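Local coordinates for tRNA uridine(34) acetyltransferase (Methanocaldococcus infernus, PDB 6IA8), which catalyses formation of 5-carboxymethyluridine at the wobble position 34 of tRNA from acetyl-CoA and S-adenosyl-L-methionine, with a [4Fe-4S] cluster as cofactor, at residues L356-K359 with Y360-K364; R147-E150 with Y151-W154; F271-I274 with F275-D279. All blocks are in the same frame, centred on the assembly; numbering follows the deposited sequence.

Each of the three contacts is local, made where one chain segment runs directly into the next, so none closes a long loop and none nests in or crosses another. Contact 2 (147-154) comes first, at the start of helix 149-164, which follows strand 134-140 in the parallel sheet of the radical SAM region. Contact 3 (271-279) follows at the end of helix 264-276, in the crossover between strands 250-255 and 284-287 of the same sheet. Contact 1 (356-364) comes last, on helix 353-364. Helix 312-325 is a neighbour of both contacts 1 and 3, whose centres lie about 24 Å apart; contacts 1 and 2, about 45 Å between centres, sit on opposite sides of the chain's centre.

Contact 1: L356-K359 with Y360-K364; sequences LVYK and YMEKK
V357 and M361, together with Y358 and E362, form i to i+4 side-chain pairs along helix 353-364, near its C-terminal end in the radical SAM C-terminal domain. Four successive backbone bonds set the helical spacing; that from M361 N to V357 O, for example, measures 2.9 Å with an N-H...O angle of 163°. V357 and M361 run alongside each other in the same direction, and the valine branch CG1 meets the thioether SD at 3.8 Å. On another side of the helix, the carboxylate of E362 comes obliquely against the Y358 ring, the two planes 43° apart. Its OE2 lies 3.3 Å from CE2 of Y358, a contact with ring carbon. The tyrosine ring is brought there by a chi1 of -179°, which sets CG opposite the backbone N. K359 lies beside E362, but its extended chain carries NZ to 6.8 Å from E362 OE1, too far for an ion pair; NZ instead makes a long, weak ion pair with E355. Y358 also makes a cation-pi contact with K382, while M361 packs on L366 and C368, and V357 and Y360 rest on helix 312-325 through S320 and I316.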
loop_
_atom_site.group_PDB
_atom_site.type_symbol
_atom_site.label_atom_id
_atom_site.label_comp_id
_atom_site.label_asym_id
_atom_site.label_seq_id
_atom_site.Cartn_x
_atom_site.Cartn_y
_atom_site.Cartn_z
ATOM N N LEU A 356 14.979 4.390 -15.900
ATOM C CA LEU A 356 15.782 3.445 -16.666
ATOM C C LEU A 356 14.975 2.193 -16.972
ATOM O O LEU A 356 15.075 1.629 -18.070
ATOM C CB LEU A 356 17.056 3.106 -15.889
ATOM C CG LEU A 356 17.925 4.310 -15.502
ATOM C CD1 LEU A 356 19.089 3.861 -14.636
ATOM C CD2 LEU A 356 18.424 5.009 -16.742
ATOM N N VAL A 357 14.164 1.752 -16.005
ATOM C CA VAL A 357 13.308 0.590 -16.206
ATOM C C VAL A 357 12.295 0.877 -17.296
ATOM O O VAL A 357 12.070 0.049 -18.179
ATOM C CB VAL A 357 12.606 0.203 -14.894
ATOM C CG1 VAL A 357 11.474 -0.765 -15.166
ATOM C CG2 VAL A 357 13.613 -0.373 -13.910
ATOM N N TYR A 358 11.660 2.054 -17.237
ATOM C CA TYR A 358 10.690 2.447 -18.258
ATOM C C TYR A 358 11.308 2.390 -19.656
ATOM O O TYR A 358 10.734 1.811 -20.589
ATOM C CB TYR A 358 10.163 3.854 -17.938
ATOM C CG TYR A 358 9.131 4.382 -18.917
ATOM C CD1 TYR A 358 7.778 4.092 -18.755
ATOM C CD2 TYR A 358 9.503 5.192 -19.983
ATOM C CE1 TYR A 358 6.829 4.579 -19.644
ATOM C CE2 TYR A 358 8.562 5.681 -20.873
ATOM C CZ TYR A 358 7.233 5.373 -20.700
ATOM O OH TYR A 358 6.305 5.864 -21.587
ATOM N N LYS A 359 12.484 2.996 -19.829
ATOM C CA LYS A 359 13.101 3.027 -21.152
ATOM C C LYS A 359 13.531 1.633 -21.602
ATOM O O LYS A 359 13.475 1.302 -22.800
ATOM C CB LYS A 359 14.287 3.982 -21.133
ATOM C CG LYS A 359 13.884 5.447 -20.963
ATOM C CD LYS A 359 15.098 6.372 -21.084
ATOM C CE LYS A 359 14.676 7.833 -20.968
ATOM N NZ LYS A 359 15.837 8.761 -21.048
ATOM N N TYR A 360 13.974 0.805 -20.656
ATOM C CA TYR A 360 14.309 -0.573 -20.996
ATOM C C TYR A 360 13.078 -1.320 -21.501
ATOM O O TYR A 360 13.128 -2.017 -22.520
ATOM C CB TYR A 360 14.908 -1.273 -19.782
ATOM C CG TYR A 360 15.389 -2.683 -20.049
ATOM C CD1 TYR A 360 16.656 -2.917 -20.543
ATOM C CD2 TYR A 360 14.579 -3.786 -19.780
ATOM C CE1 TYR A 360 17.110 -4.199 -20.756
ATOM C CE2 TYR A 360 15.028 -5.067 -19.998
ATOM C CZ TYR A 360 16.292 -5.268 -20.495
ATOM O OH TYR A 360 16.736 -6.547 -20.733
ATOM N N MET A 361 11.954 -1.158 -20.817
ATOM C CA MET A 361 10.726 -1.819 -21.233
ATOM C C MET A 361 10.256 -1.316 -22.591
ATOM O O MET A 361 9.763 -2.107 -23.408
ATOM C CB MET A 361 9.654 -1.609 -20.163
ATOM C CG MET A 361 9.977 -2.330 -18.839
ATOM S SD MET A 361 8.750 -2.103 -17.504
ATOM C CE MET A 361 7.411 -3.129 -18.121
ATOM N N GLU A 362 10.396 -0.015 -22.853
ATOM C CA GLU A 362 10.088 0.489 -24.188
ATOM C C GLU A 362 10.918 -0.237 -25.234
ATOM O O GLU A 362 10.390 -0.705 -26.248
ATOM C CB GLU A 362 10.353 1.997 -24.279
ATOM C CG GLU A 362 9.417 2.880 -23.480
ATOM C CD GLU A 362 9.727 4.362 -23.700
ATOM O OE1 GLU A 362 10.899 4.765 -23.475
ATOM O OE2 GLU A 362 8.823 5.120 -24.142
ATOM N N LYS A 363 12.237 -0.288 -25.021
ATOM C CA LYS A 363 13.146 -0.887 -25.980
ATOM C C LYS A 363 12.767 -2.331 -26.246
ATOM O O LYS A 363 12.874 -2.802 -27.379
ATOM C CB LYS A 363 14.578 -0.797 -25.448
ATOM C CG LYS A 363 15.645 -1.344 -26.383
ATOM C CD LYS A 363 17.033 -1.098 -25.759
ATOM C CE LYS A 363 18.144 -1.668 -26.618
ATOM N NZ LYS A 363 19.474 -1.147 -26.197
ATOM N N LYS A 364 12.358 -3.059 -25.209
ATOM C CA LYS A 364 12.097 -4.487 -25.339
ATOM C C LYS A 364 10.635 -4.799 -25.648
ATOM O O LYS A 364 10.271 -5.973 -25.739
ATOM C CB LYS A 364 12.518 -5.202 -24.051
ATOM C CG LYS A 364 13.707 -6.121 -24.185
ATOM C CD LYS A 364 14.994 -5.365 -24.383
ATOM C CE LYS A 364 16.189 -6.314 -24.330
ATOM N NZ LYS A 364 17.488 -5.616 -24.580
#

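Contact 2: R147-E150 with Y151-W154; sequences REIE and YQDW. With SO4 (sulfate ion), chain F.
The guanidinium of R147 lies flat over one face of the Y151 ring, the two planes only 18° apart. CZ stands 3.9 Å from the ring centroid and close to the ring normal, so the pair is both a stack and a cation-pi interaction. NH2 sits over the middle of the ring, whereas NH1 lies nearer the CE2 side. Bends at chi2 and chi3, -70° and -66°, fold the arginine chain back so that its flat end meets the ring broadside. R147 NE makes a weak hydrogen bond, part of a salt bridge, to E148 OE1 at 3.3 Å. The phenol end of Y151 is held separately, its OH hydrogen-bonded to the backbone N of S70, a residue that R147 also touches.

E148 occupies the N-cap position of helix 149-164, a helix of the radical SAM region that follows strand 134-140. Its carbonyl O receives Q152 N at 3.0 Å in the first turn. The extended side chain of Q152 reaches toward the helix start, and its NE2 donates to R147 O, also at 3.0 Å. The acceptor lies near the amide plane of Q152, but the donor stands above the carbonyl plane of R147. This bond ties the residue before the N-cap to the first turn.

I149 and D153 point the same way, the isoleucine methyl CG2 lying 3.6 Å from OD2 of D153. The aspartate's polar partners are on helix 199-208: OD2 forms a salt bridge with K207 and OD1 accepts from Q204. At the edge of its ring, W154 NE1 donates to O4 of a sulfate ion at 3.0 Å. K157 NZ also hydrogen-bonds this sulfate, which probably comes from the crystallisation liquor.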
loop_
_atom_site.group_PDB
_atom_site.type_symbol
_atom_site.label_atom_id
_atom_site.label_comp_id
_atom_site.label_asym_id
_atom_site.label_seq_id
_atom_site.Cartn_x
_atom_site.Cartn_y
_atom_site.Cartn_z
ATOM N N ARG A 147 6.284 -2.464 19.794
ATOM C CA ARG A 147 6.380 -1.513 20.895
ATOM C C ARG A 147 5.221 -1.696 21.882
ATOM O O ARG A 147 4.193 -2.313 21.582
ATOM C CB ARG A 147 6.392 -0.072 20.372
ATOM C CG ARG A 147 7.508 0.225 19.373
ATOM C CD ARG A 147 8.863 0.235 20.048
ATOM N NE ARG A 147 8.988 1.332 21.006
ATOM C CZ ARG A 147 9.386 2.562 20.694
ATOM N NH1 ARG A 147 9.700 2.866 19.443
ATOM N NH2 ARG A 147 9.491 3.488 21.642
ATOM N N GLU A 148 5.394 -1.136 23.074
ATOM C CA GLU A 148 4.331 -1.154 24.064
ATOM C C GLU A 148 3.066 -0.527 23.482
ATOM O O GLU A 148 3.119 0.476 22.764
ATOM C CB GLU A 148 4.767 -0.390 25.315
ATOM C CG GLU A 148 6.253 -0.467 25.679
ATOM C CD GLU A 148 7.092 0.607 24.976
ATOM O OE1 GLU A 148 7.368 0.443 23.763
ATOM O OE2 GLU A 148 7.457 1.623 25.621
ATOM N N ILE A 149 1.915 -1.111 23.813
ATOM C CA ILE A 149 0.650 -0.568 23.325
ATOM C C ILE A 149 0.487 0.881 23.768
ATOM O O ILE A 149 -0.024 1.726 23.021
ATOM C CB ILE A 149 -0.518 -1.448 23.800
ATOM C CG1 ILE A 149 -0.555 -2.748 22.990
ATOM C CG2 ILE A 149 -1.823 -0.709 23.650
ATOM C CD1 ILE A 149 -1.382 -3.838 23.644
ATOM N N GLU A 150 0.911 1.186 24.994
ATOM C CA GLU A 150 0.860 2.553 25.492
ATOM C C GLU A 150 1.534 3.505 24.525
ATOM O O GLU A 150 0.992 4.571 24.216
ATOM C CB GLU A 150 1.530 2.648 26.864
ATOM C CG GLU A 150 1.719 4.064 27.381
ATOM C CD GLU A 150 2.447 4.104 28.717
ATOM O OE1 GLU A 150 3.101 3.101 29.068
ATOM O OE2 GLU A 150 2.359 5.135 29.417
ATOM N N TYR A 151 2.717 3.124 24.022
ATOM C CA TYR A 151 3.442 3.972 23.080
ATOM C C TYR A 151 2.729 4.058 21.740
ATOM O O TYR A 151 2.645 5.144 21.154
ATOM C CB TYR A 151 4.867 3.460 22.893
ATOM C CG TYR A 151 5.655 4.246 21.872
ATOM C CD1 TYR A 151 6.348 5.391 22.231
ATOM C CD2 TYR A 151 5.708 3.841 20.542
ATOM C CE1 TYR A 151 7.068 6.105 21.296
ATOM C CE2 TYR A 151 6.436 4.557 19.602
ATOM C CZ TYR A 151 7.108 5.682 19.980
ATOM O OH TYR A 151 7.825 6.412 19.052
ATOM N N GLN A 152 2.226 2.932 21.226
ATOM C CA GLN A 152 1.535 2.954 19.940
ATOM C C GLN A 152 0.316 3.869 19.979
ATOM O O GLN A 152 0.085 4.662 19.055
ATOM C CB GLN A 152 1.086 1.548 19.542
ATOM C CG GLN A 152 2.167 0.482 19.474
ATOM C CD GLN A 152 1.616 -0.838 18.970
ATOM O OE1 GLN A 152 0.827 -0.865 18.037
ATOM N NE2 GLN A 152 2.012 -1.937 19.601
ATOM N N ASP A 153 -0.524 3.705 21.004
ATOM C CA ASP A 153 -1.735 4.513 21.107
ATOM C C ASP A 153 -1.377 5.987 21.177
ATOM O O ASP A 153 -1.966 6.819 20.479
ATOM C CB ASP A 153 -2.554 4.097 22.331
ATOM C CG ASP A 153 -3.172 2.730 22.182
ATOM O OD1 ASP A 153 -3.048 2.127 21.086
ATOM O OD2 ASP A 153 -3.791 2.271 23.156
ATOM N N TRP A 154 -0.383 6.323 22.002
ATOM C CA TRP A 154 0.022 7.715 22.159
ATOM C C TRP A 154 0.575 8.268 20.853
ATOM O O TRP A 154 0.221 9.377 20.443
ATOM C CB TRP A 154 1.052 7.823 23.293
ATOM C CG TRP A 154 1.731 9.158 23.385
ATOM C CD1 TRP A 154 1.271 10.273 24.031
ATOM C CD2 TRP A 154 2.999 9.514 22.809
ATOM N NE1 TRP A 154 2.181 11.309 23.887
ATOM C CE2 TRP A 154 3.248 10.866 23.148
ATOM C CE3 TRP A 154 3.952 8.815 22.050
ATOM C CZ2 TRP A 154 4.398 11.535 22.743
ATOM C CZ3 TRP A 154 5.096 9.477 21.656
ATOM C CH2 TRP A 154 5.303 10.834 21.995
HETATM S S SO4 F . -0.241 14.231 25.477
HETATM O O1 SO4 F . -1.160 13.093 25.420
HETATM O O2 SO4 F . -0.573 15.173 24.411
HETATM O O3 SO4 F . -0.370 14.889 26.772
HETATM O O4 SO4 F . 1.146 13.787 25.303
#

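Contact 3: F271-I274 with F275-D279; sequences FKEI and FTNPD
The carbonyl O of K272 is gripped by two donors, the hydroxyl OG1 of T276 at 2.7 Å and the backbone N of F275 at 3.2 Å. They come from opposite faces of the carbonyl plane, each far out of it and so not on a lone pair. A chi1 of 62° turns the hydroxyl back along the helix. Over the same turn the bond from F275 N to F271 O is stretched to 3.4 Å and weak, while T276 N donates to E273 O. Helix 264-276, which links strands 250-255 and 284-287 in a beta-alpha-beta unit of the radical SAM region, ends here. Beyond it, N277 OD1 accepts from D279 N at 2.9 Å, an Asx turn. E273 and N277 run alongside, their carboxylate and amide planes 8° apart, joined by a weak bond from ND2 to OE2. On the buried side, the I274 methyl CG2 makes an off-centre CH-pi contact with the F275 ring, which also rests on P327, while CE2 of F275 approaches the edge of F271. With an alanine here, I274 CG2 would probably lose its aromatic partner and a gap would open beside F271 and P327. F271 itself packs on L255 and helix 312-325.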
loop_
_atom_site.group_PDB
_atom_site.type_symbol
_atom_site.label_atom_id
_atom_site.label_comp_id
_atom_site.label_asym_id
_atom_site.label_seq_id
_atom_site.Cartn_x
_atom_site.Cartn_y
_atom_site.Cartn_z
ATOM N N PHE A 271 9.151 -13.191 -8.331
ATOM C CA PHE A 271 8.042 -12.324 -8.720
ATOM C C PHE A 271 6.905 -13.105 -9.368
ATOM O O PHE A 271 5.717 -12.807 -9.131
ATOM C CB PHE A 271 8.553 -11.206 -9.619
ATOM C CG PHE A 271 9.320 -10.150 -8.837
ATOM C CD1 PHE A 271 8.657 -9.245 -8.026
ATOM C CD2 PHE A 271 10.698 -10.093 -8.912
ATOM C CE1 PHE A 271 9.364 -8.305 -7.295
ATOM C CE2 PHE A 271 11.423 -9.168 -8.170
ATOM C CZ PHE A 271 10.760 -8.266 -7.372
ATOM N N LYS A 272 7.236 -14.069 -10.229
ATOM C CA LYS A 272 6.181 -14.879 -10.827
ATOM C C LYS A 272 5.385 -15.584 -9.731
ATOM O O LYS A 272 4.141 -15.616 -9.750
ATOM C CB LYS A 272 6.781 -15.881 -11.826
ATOM C CG LYS A 272 5.771 -16.781 -12.487
ATOM C CD LYS A 272 6.406 -17.604 -13.610
ATOM C CE LYS A 272 5.428 -18.634 -14.185
ATOM N NZ LYS A 272 6.050 -19.450 -15.264
ATOM N N GLU A 273 6.098 -16.134 -8.746
ATOM C CA GLU A 273 5.445 -16.904 -7.706
ATOM C C GLU A 273 4.550 -16.021 -6.859
ATOM O O GLU A 273 3.452 -16.439 -6.494
ATOM C CB GLU A 273 6.477 -17.616 -6.837
ATOM C CG GLU A 273 5.874 -18.614 -5.882
ATOM C CD GLU A 273 6.925 -19.438 -5.167
ATOM O OE1 GLU A 273 8.067 -19.520 -5.685
ATOM O OE2 GLU A 273 6.606 -19.978 -4.093
ATOM N N ILE A 274 4.989 -14.795 -6.550
ATOM C CA ILE A 274 4.225 -13.896 -5.689
ATOM C C ILE A 274 2.890 -13.525 -6.316
ATOM O O ILE A 274 1.927 -13.199 -5.595
ATOM C CB ILE A 274 5.086 -12.649 -5.377
ATOM C CG1 ILE A 274 6.142 -13.028 -4.309
ATOM C CG2 ILE A 274 4.242 -11.506 -4.934
ATOM C CD1 ILE A 274 7.229 -11.995 -4.110
ATOM N N PHE A 275 2.804 -13.552 -7.649
ATOM C CA PHE A 275 1.572 -13.160 -8.335
ATOM C C PHE A 275 0.735 -14.333 -8.843
ATOM O O PHE A 275 -0.349 -14.101 -9.427
ATOM C CB PHE A 275 1.900 -12.232 -9.509
ATOM C CG PHE A 275 2.632 -10.977 -9.093
ATOM C CD1 PHE A 275 2.213 -10.263 -7.983
ATOM C CD2 PHE A 275 3.753 -10.548 -9.785
ATOM C CE1 PHE A 275 2.914 -9.128 -7.566
ATOM C CE2 PHE A 275 4.417 -9.410 -9.403
ATOM C CZ PHE A 275 4.004 -8.714 -8.293
ATOM N N THR A 276 1.213 -15.582 -8.664
ATOM C CA THR A 276 0.522 -16.757 -9.196
ATOM C C THR A 276 0.441 -17.910 -8.193
ATOM O O THR A 276 -0.052 -18.990 -8.541
ATOM C CB THR A 276 1.165 -17.286 -10.500
ATOM O OG1 THR A 276 2.526 -17.707 -10.270
ATOM C CG2 THR A 276 1.145 -16.248 -11.605
ATOM N N ASN A 277 0.902 -17.713 -6.964
ATOM C CA ASN A 277 0.779 -18.684 -5.880
ATOM C C ASN A 277 -0.126 -18.082 -4.817
ATOM O O ASN A 277 0.149 -16.965 -4.339
ATOM C CB ASN A 277 2.157 -18.985 -5.313
ATOM C CG ASN A 277 2.126 -19.955 -4.161
ATOM O OD1 ASN A 277 1.131 -20.073 -3.440
ATOM N ND2 ASN A 277 3.255 -20.642 -3.956
ATOM N N PRO A 278 -1.263 -18.712 -4.490
ATOM C CA PRO A 278 -2.262 -18.030 -3.633
ATOM C C PRO A 278 -1.774 -17.797 -2.201
ATOM O O PRO A 278 -2.410 -17.065 -1.435
ATOM C CB PRO A 278 -3.463 -18.986 -3.651
ATOM C CG PRO A 278 -2.837 -20.318 -3.893
ATOM C CD PRO A 278 -1.700 -20.063 -4.876
ATOM N N ASP A 279 -0.646 -18.384 -1.822
ATOM C CA ASP A 279 -0.033 -18.060 -0.544
ATOM C C ASP A 279 0.393 -16.606 -0.465
ATOM O O ASP A 279 0.553 -16.078 0.642
ATOM C CB ASP A 279 1.187 -18.959 -0.323
ATOM C CG ASP A 279 0.814 -20.369 0.114
ATOM O OD1 ASP A 279 -0.355 -20.664 0.390
ATOM O OD2 ASP A 279 1.712 -21.200 0.183
#